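Local atomic coordinates of hydroxyethylphosphonate dioxygenase (Streptomyces albus, PDB entry 6B9R), a protein that probably catalyses the iron-dependent oxidative cleavage of 2-hydroxyethylphosphonate, its bound substrate, to hydroxymethylphosphonate with molecular oxygen. Residues 429-432 with 433-436; 239-242 with 243-247; 309-312 with 313-316. All coordinates share one frame; numbering follows the deposited sequence.

Contact 1: residues 429-432 with 433-436; sequences FALG and AMPD
Phe-429 and Ala-433 meet in the last turn of helix 425-433, a worked example of a helix running out as its backbone bonds shorten from i+4 to i+3 spacing. The oxygen of Phe-429 takes a weak, strongly bent bond from Ala-433 N (127° at the hydrogen), while its side chain packs on Leu-233 of the second subunit. Ala-430 O is a second acceptor for Ala-433 N, at 3.1 Å, with the donor standing well above the carbonyl plane; the same oxygen also draws a weak bond from Met-434 N. Leu-431 contributes twice. Its O receives another weak bond from Met-434 N, and its CD2 lies 4.4 Å from Met-434 SD. The methionine carries CG beside its own backbone N (chi1 -78°), which sets CG 3.6 Å from Ala-430 O, and from there the straight chain runs toward helix 438-443, where Ile-439 and Tyr-442 receive it. At Met-434 the backbone is extended. A water bridges the two carbonyls, donating to Leu-431 O and Met-434 O, both at a notably short 2.5 Å from the water oxygen.

Contact 2: residues 239-242 with 243-247; sequences GAML and RSVMA
Ala-240 O accepts the shortest bond of this helical stretch, from Ser-244 N at 2.8 Å, one rung of a regular alpha-helical ladder. The neighbouring rungs, Arg-243 N to Gly-239 O, Val-245 N to Met-241 O and Met-246 N to Leu-242 O, are equally sound, and the last is nearly straight at both ends. Outside this ladder, side chains one turn apart settle on each other in three ways. Arg-243 folds back along the helix: a bend at chi3 (-47°) lays its guanidinium flat against the backbone of Ala-240, whose CA stands 3.5 Å above the guanidinium plane, displaced toward the rim. NH2 ends beside Ala-240 CB, at 3.6 Å, and NH1 is thereby turned to Cys-271 O, to which it hydrogen-bonds at the C-terminal end of helix 264-271, where a positive charge would probably be welcome. On another flank, Met-241 bends at chi2 and chi3 so that its terminal methyl comes back to the chain; CE reaches Val-245 CG2 at 3.7 Å, the two side chains lying aslant. Leu-242 and Met-246 form the third pair, branch carbon CG against sulfur SD at 4.1 Å. Ser-244 OG bonds to Arg-428 NH1 of the second subunit, so this face of the helix belongs to the dimer interface. The stretch lies in helix 238-249, the first helix of a segment related to Cro/C1-type helix-turn-helix domains: Leu-242 packs on Leu-270 and Cys-271 of helix 264-271, while Met-246 also reaches Val-253 and Leu-256 of helix 253-260, making these two residues part of the core of the helical bundle.

Contact 3: residues 309-312 with 313-316; sequences IQPG and RTAS
A type I beta turn from Gly-312 to Ala-315, following directly on strand 307-310, shows how a chain leaves one beta sheet and reverses on its way to another. Arg-313 and Thr-314 occupy its two central positions with the backbone angles of that turn type. The closing bond, from Ala-315 N to Gly-312 O, is long and weak at 3.5 Å, although fairly straight. Gly-312 O also accepts from Arg-317 NH2, and Arg-317 NH1 bonds to Arg-313 O, so one guanidinium supports two carbonyls of the turn. Ahead of the turn, Gln-310 folds over its own following residue. Its chain is bent at chi2 (57°), which swings the amide round so that NE2 donates to Pro-311 O at 2.8 Å; the bond is straight (164°), and the acceptor lies close to the amide plane of the glutamine. The same nitrogen rests 3.5 Å from Ala-315 CA, and Gln-310 CG and CD approach Ala-315 CB, whose methyl is directed back at the preceding residues, nearest the carbonyl oxygens of Gly-312 and Pro-311. Beside this, Thr-314 sets its hydroxyl between its backbone N and carbonyl carbon (chi1 55°), bringing OG1 across the proline ring, 3.7 Å from Pro-311 CB and only slightly farther from CG. The threonine and Arg-313 are exposed; Ala-315 is the buried member. Strand 307-310, an outermost strand of its sheet, is held by Gln-310 to Ser-181 of strand 181-184, and Gly-312 N to Asp-180 continues that attachment. After the turn Ser-316 bonds to Gln-332, as the chain enters strand 317-320, an outermost strand of the other sheet, beside strand 328-332.

The three contacts are separate within one chain: contacts 1 and 2 have centres 28 Å apart, and contact 3 lies 40 Å from contact 1 and 37 Å from contact 2, centre to centre. Dimerisation joins the first two. Met-241 of contact 2 packs on Phe-429 of contact 1 in the second subunit, although within a single chain their nearest atoms are about 16 Å apart. None of the three supplies a ligand to the iron, which His-149, Gln-153 and His-190 hold. In contact 1, Ala-430 packs on Tyr-152 of the second subunit, next in sequence to the iron ligand Gln-153. Contact 3 touches no other subunit of the assembly.

Contact 1: residues 429-432 with 433-436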
loop_
_atom_site.group_PDB
_atom_site.type_symbol
_atom_site.label_atom_id
_atom_site.label_comp_id
_atom_site.label_asym_id
_atom_site.label_seq_id
_atom_site.Cartn_x
_atom_site.Cartn_y
_atom_site.Cartn_z
ATOM N N PHE A 429 -3.514 0.367 -11.385
ATOM C CA PHE A 429 -4.742 0.794 -12.048
ATOM C C PHE A 429 -4.983 2.286 -11.876
ATOM O O PHE A 429 -5.505 2.928 -12.791
ATOM C CB PHE A 429 -5.937 -0.013 -11.547
ATOM C CG PHE A 429 -5.989 -1.396 -12.139
ATOM C CD1 PHE A 429 -6.319 -1.572 -13.478
ATOM C CD2 PHE A 429 -5.665 -2.497 -11.381
ATOM C CE1 PHE A 429 -6.348 -2.832 -14.039
ATOM C CE2 PHE A 429 -5.690 -3.759 -11.929
ATOM C CZ PHE A 429 -6.029 -3.930 -13.259
ATOM N N ALA A 430 -4.598 2.851 -10.728
ATOM C CA ALA A 430 -4.656 4.304 -10.586
ATOM C C ALA A 430 -3.745 4.990 -11.598
ATOM O O ALA A 430 -4.140 5.979 -12.226
ATOM C CB ALA A 430 -4.291 4.713 -9.156
ATOM N N LEU A 431 -2.518 4.484 -11.772
ATOM C CA LEU A 431 -1.638 5.031 -12.806
ATOM C C LEU A 431 -2.287 4.953 -14.181
ATOM O O LEU A 431 -2.158 5.881 -14.988
ATOM C CB LEU A 431 -0.295 4.297 -12.825
ATOM C CG LEU A 431 0.671 4.472 -11.649
ATOM C CD1 LEU A 431 1.817 3.480 -11.782
ATOM C CD2 LEU A 431 1.190 5.911 -11.562
ATOM N N GLY A 432 -2.987 3.853 -14.468
ATOM C CA GLY A 432 -3.629 3.705 -15.762
ATOM C C GLY A 432 -4.801 4.638 -15.976
ATOM O O GLY A 432 -5.157 4.917 -17.128
ATOM N N ALA A 433 -5.405 5.133 -14.894
ATOM C CA ALA A 433 -6.554 6.019 -15.007
ATOM C C ALA A 433 -6.160 7.484 -15.114
ATOM O O ALA A 433 -7.000 8.306 -15.494
ATOM C CB ALA A 433 -7.497 5.824 -13.813
ATOM N N MET A 434 -4.907 7.822 -14.813
ATOM C CA MET A 434 -4.467 9.211 -14.845
ATOM C C MET A 434 -4.514 9.774 -16.261
ATOM O O MET A 434 -4.249 9.059 -17.226
ATOM C CB MET A 434 -3.041 9.327 -14.325
ATOM C CG MET A 434 -2.921 9.273 -12.840
ATOM S SD MET A 434 -1.194 9.501 -12.408
ATOM C CE MET A 434 -1.301 9.408 -10.627
ATOM N N PRO A 435 -4.823 11.061 -16.410
ATOM C CA PRO A 435 -4.758 11.684 -17.738
ATOM C C PRO A 435 -3.327 11.797 -18.247
ATOM O O PRO A 435 -2.353 11.728 -17.493
ATOM C CB PRO A 435 -5.382 13.070 -17.521
ATOM C CG PRO A 435 -5.278 13.327 -16.063
ATOM C CD PRO A 435 -5.353 11.981 -15.387
ATOM N N ASP A 436 -3.218 11.980 -19.565
ATOM C CA ASP A 436 -1.920 12.083 -20.221
ATOM C C ASP A 436 -1.060 13.155 -19.569
ATOM O O ASP A 436 -1.538 14.238 -19.225
ATOM C CB ASP A 436 -2.099 12.401 -21.707
ATOM C CG ASP A 436 -2.885 11.336 -22.443
ATOM O OD1 ASP A 436 -2.713 10.140 -22.129
ATOM O OD2 ASP A 436 -3.674 11.698 -23.341
HETATM O O HOH W 1 -2.547 7.320 -16.933
#

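Contact 2: residues 239-242 with 243-247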
loop_
_atom_site.group_PDB
_atom_site.type_symbol
_atom_site.label_atom_id
_atom_site.label_comp_id
_atom_site.label_asym_id
_atom_site.label_seq_id
_atom_site.Cartn_x
_atom_site.Cartn_y
_atom_site.Cartn_z
ATOM N N GLY A 239 -17.675 -14.657 3.619
ATOM C CA GLY A 239 -18.750 -14.012 4.355
ATOM C C GLY A 239 -18.271 -12.804 5.139
ATOM O O GLY A 239 -18.966 -11.788 5.218
ATOM N N ALA A 240 -17.072 -12.895 5.727
ATOM C CA ALA A 240 -16.528 -11.771 6.483
ATOM C C ALA A 240 -16.218 -10.591 5.573
ATOM O O ALA A 240 -16.452 -9.433 5.941
ATOM C CB ALA A 240 -15.265 -12.197 7.233
ATOM N N MET A 241 -15.665 -10.879 4.396
ATOM C CA MET A 241 -15.417 -9.870 3.375
ATOM C C MET A 241 -16.712 -9.175 2.970
ATOM O O MET A 241 -16.773 -7.943 2.895
ATOM C CB MET A 241 -14.756 -10.545 2.175
ATOM C CG MET A 241 -14.268 -9.645 1.059
ATOM S SD MET A 241 -12.774 -8.775 1.548
ATOM C CE MET A 241 -13.545 -7.217 1.887
ATOM N N LEU A 242 -17.764 -9.955 2.699
ATOM C CA LEU A 242 -19.056 -9.364 2.371
ATOM C C LEU A 242 -19.571 -8.498 3.515
ATOM O O LEU A 242 -19.996 -7.356 3.298
ATOM C CB LEU A 242 -20.059 -10.462 2.026
ATOM C CG LEU A 242 -21.484 -9.988 1.731
ATOM C CD1 LEU A 242 -21.502 -9.072 0.500
ATOM C CD2 LEU A 242 -22.415 -11.184 1.532
ATOM N N ARG A 243 -19.528 -9.011 4.752
ATOM C CA ARG A 243 -19.955 -8.185 5.886
ATOM C C ARG A 243 -19.137 -6.898 5.970
ATOM O O ARG A 243 -19.669 -5.823 6.286
ATOM C CB ARG A 243 -19.835 -8.958 7.205
ATOM C CG ARG A 243 -20.810 -10.137 7.355
ATOM C CD ARG A 243 -20.865 -10.632 8.790
ATOM N NE ARG A 243 -19.543 -10.817 9.395
ATOM C CZ ARG A 243 -18.836 -11.948 9.329
ATOM N NH1 ARG A 243 -19.309 -12.996 8.665
ATOM N NH2 ARG A 243 -17.655 -12.034 9.919
ATOM N N SER A 244 -17.838 -6.989 5.692
ATOM C CA SER A 244 -16.986 -5.811 5.807
ATOM C C SER A 244 -17.348 -4.750 4.769
ATOM O O SER A 244 -17.361 -3.545 5.079
ATOM C CB SER A 244 -15.516 -6.220 5.682
ATOM O OG SER A 244 -14.666 -5.097 5.846
ATOM N N VAL A 245 -17.638 -5.164 3.533
ATOM C CA VAL A 245 -18.012 -4.192 2.507
ATOM C C VAL A 245 -19.394 -3.624 2.799
ATOM O O VAL A 245 -19.646 -2.431 2.585
ATOM C CB VAL A 245 -17.927 -4.825 1.103
ATOM C CG1 VAL A 245 -18.303 -3.807 0.029
ATOM C CG2 VAL A 245 -16.510 -5.340 0.850
ATOM N N MET A 246 -20.307 -4.454 3.308
ATOM C CA MET A 246 -21.614 -3.938 3.707
ATOM C C MET A 246 -21.472 -2.873 4.789
ATOM O O MET A 246 -22.099 -1.813 4.714
ATOM C CB MET A 246 -22.518 -5.074 4.178
ATOM C CG MET A 246 -22.957 -6.008 3.065
ATOM S SD MET A 246 -23.923 -7.395 3.704
ATOM C CE MET A 246 -25.382 -6.539 4.299
ATOM N N ALA A 247 -20.646 -3.139 5.804
ATOM C CA ALA A 247 -20.421 -2.137 6.842
ATOM C C ALA A 247 -19.781 -0.874 6.269
ATOM O O ALA A 247 -20.092 0.240 6.706
ATOM C CB ALA A 247 -19.561 -2.719 7.962
#

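Contact 3: residues 309-312 with 313-316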
loop_
_atom_site.group_PDB
_atom_site.type_symbol
_atom_site.label_atom_id
_atom_site.label_comp_id
_atom_site.label_asym_id
_atom_site.label_seq_id
_atom_site.Cartn_x
_atom_site.Cartn_y
_atom_site.Cartn_z
ATOM N N ILE A 309 6.027 -25.793 2.382
ATOM C CA ILE A 309 7.263 -26.447 1.970
ATOM C C ILE A 309 7.113 -26.952 0.539
ATOM O O ILE A 309 6.137 -27.641 0.218
ATOM C CB ILE A 309 7.604 -27.607 2.919
ATOM C CG1 ILE A 309 7.817 -27.075 4.341
ATOM C CG2 ILE A 309 8.841 -28.326 2.433
ATOM C CD1 ILE A 309 7.840 -28.170 5.403
ATOM N N GLN A 310 8.095 -26.635 -0.316
ATOM C CA GLN A 310 8.120 -27.147 -1.685
ATOM C C GLN A 310 9.275 -28.128 -1.845
ATOM O O GLN A 310 10.440 -27.701 -1.898
ATOM C CB GLN A 310 8.251 -26.014 -2.712
ATOM C CG GLN A 310 8.302 -26.509 -4.169
ATOM C CD GLN A 310 7.074 -27.330 -4.525
ATOM O OE1 GLN A 310 5.951 -26.840 -4.441
ATOM N NE2 GLN A 310 7.281 -28.592 -4.887
ATOM N N PRO A 311 9.024 -29.431 -1.915
ATOM C CA PRO A 311 10.107 -30.356 -2.272
ATOM C C PRO A 311 10.608 -30.025 -3.667
ATOM O O PRO A 311 9.821 -29.799 -4.588
ATOM C CB PRO A 311 9.440 -31.741 -2.215
ATOM C CG PRO A 311 8.154 -31.531 -1.432
ATOM C CD PRO A 311 7.735 -30.116 -1.735
ATOM N N GLY A 312 11.929 -29.979 -3.817
ATOM C CA GLY A 312 12.489 -29.740 -5.135
ATOM C C GLY A 312 12.161 -30.839 -6.131
ATOM O O GLY A 312 12.051 -30.579 -7.331
ATOM N N ARG A 313 11.983 -32.073 -5.650
ATOM C CA ARG A 313 11.784 -33.205 -6.547
ATOM C C ARG A 313 10.458 -33.117 -7.292
ATOM O O ARG A 313 10.374 -33.505 -8.464
ATOM C CB ARG A 313 11.847 -34.515 -5.758
ATOM C CG ARG A 313 12.006 -35.764 -6.617
ATOM C CD ARG A 313 11.814 -37.011 -5.767
ATOM N NE ARG A 313 10.396 -37.288 -5.522
ATOM C CZ ARG A 313 9.910 -37.795 -4.392
ATOM N NH1 ARG A 313 10.726 -38.068 -3.375
ATOM N NH2 ARG A 313 8.602 -38.025 -4.274
ATOM N N THR A 314 9.408 -32.644 -6.634
ATOM C CA THR A 314 8.082 -32.620 -7.236
ATOM C C THR A 314 7.700 -31.248 -7.782
ATOM O O THR A 314 6.571 -31.067 -8.255
ATOM C CB THR A 314 7.054 -33.085 -6.214
ATOM O OG1 THR A 314 7.182 -32.277 -5.042
ATOM C CG2 THR A 314 7.284 -34.564 -5.864
ATOM N N ALA A 315 8.623 -30.293 -7.751
ATOM C CA ALA A 315 8.335 -28.934 -8.183
ATOM C C ALA A 315 8.082 -28.868 -9.689
ATOM O O ALA A 315 8.671 -29.616 -10.470
ATOM C CB ALA A 315 9.501 -28.016 -7.805
ATOM N N SER A 316 7.188 -27.961 -10.095
ATOM C CA SER A 316 6.877 -27.784 -11.515
ATOM C C SER A 316 8.104 -27.305 -12.278
ATOM O O SER A 316 8.856 -26.449 -11.803
ATOM C CB SER A 316 5.744 -26.766 -11.702
ATOM O OG SER A 316 4.486 -27.277 -11.296
#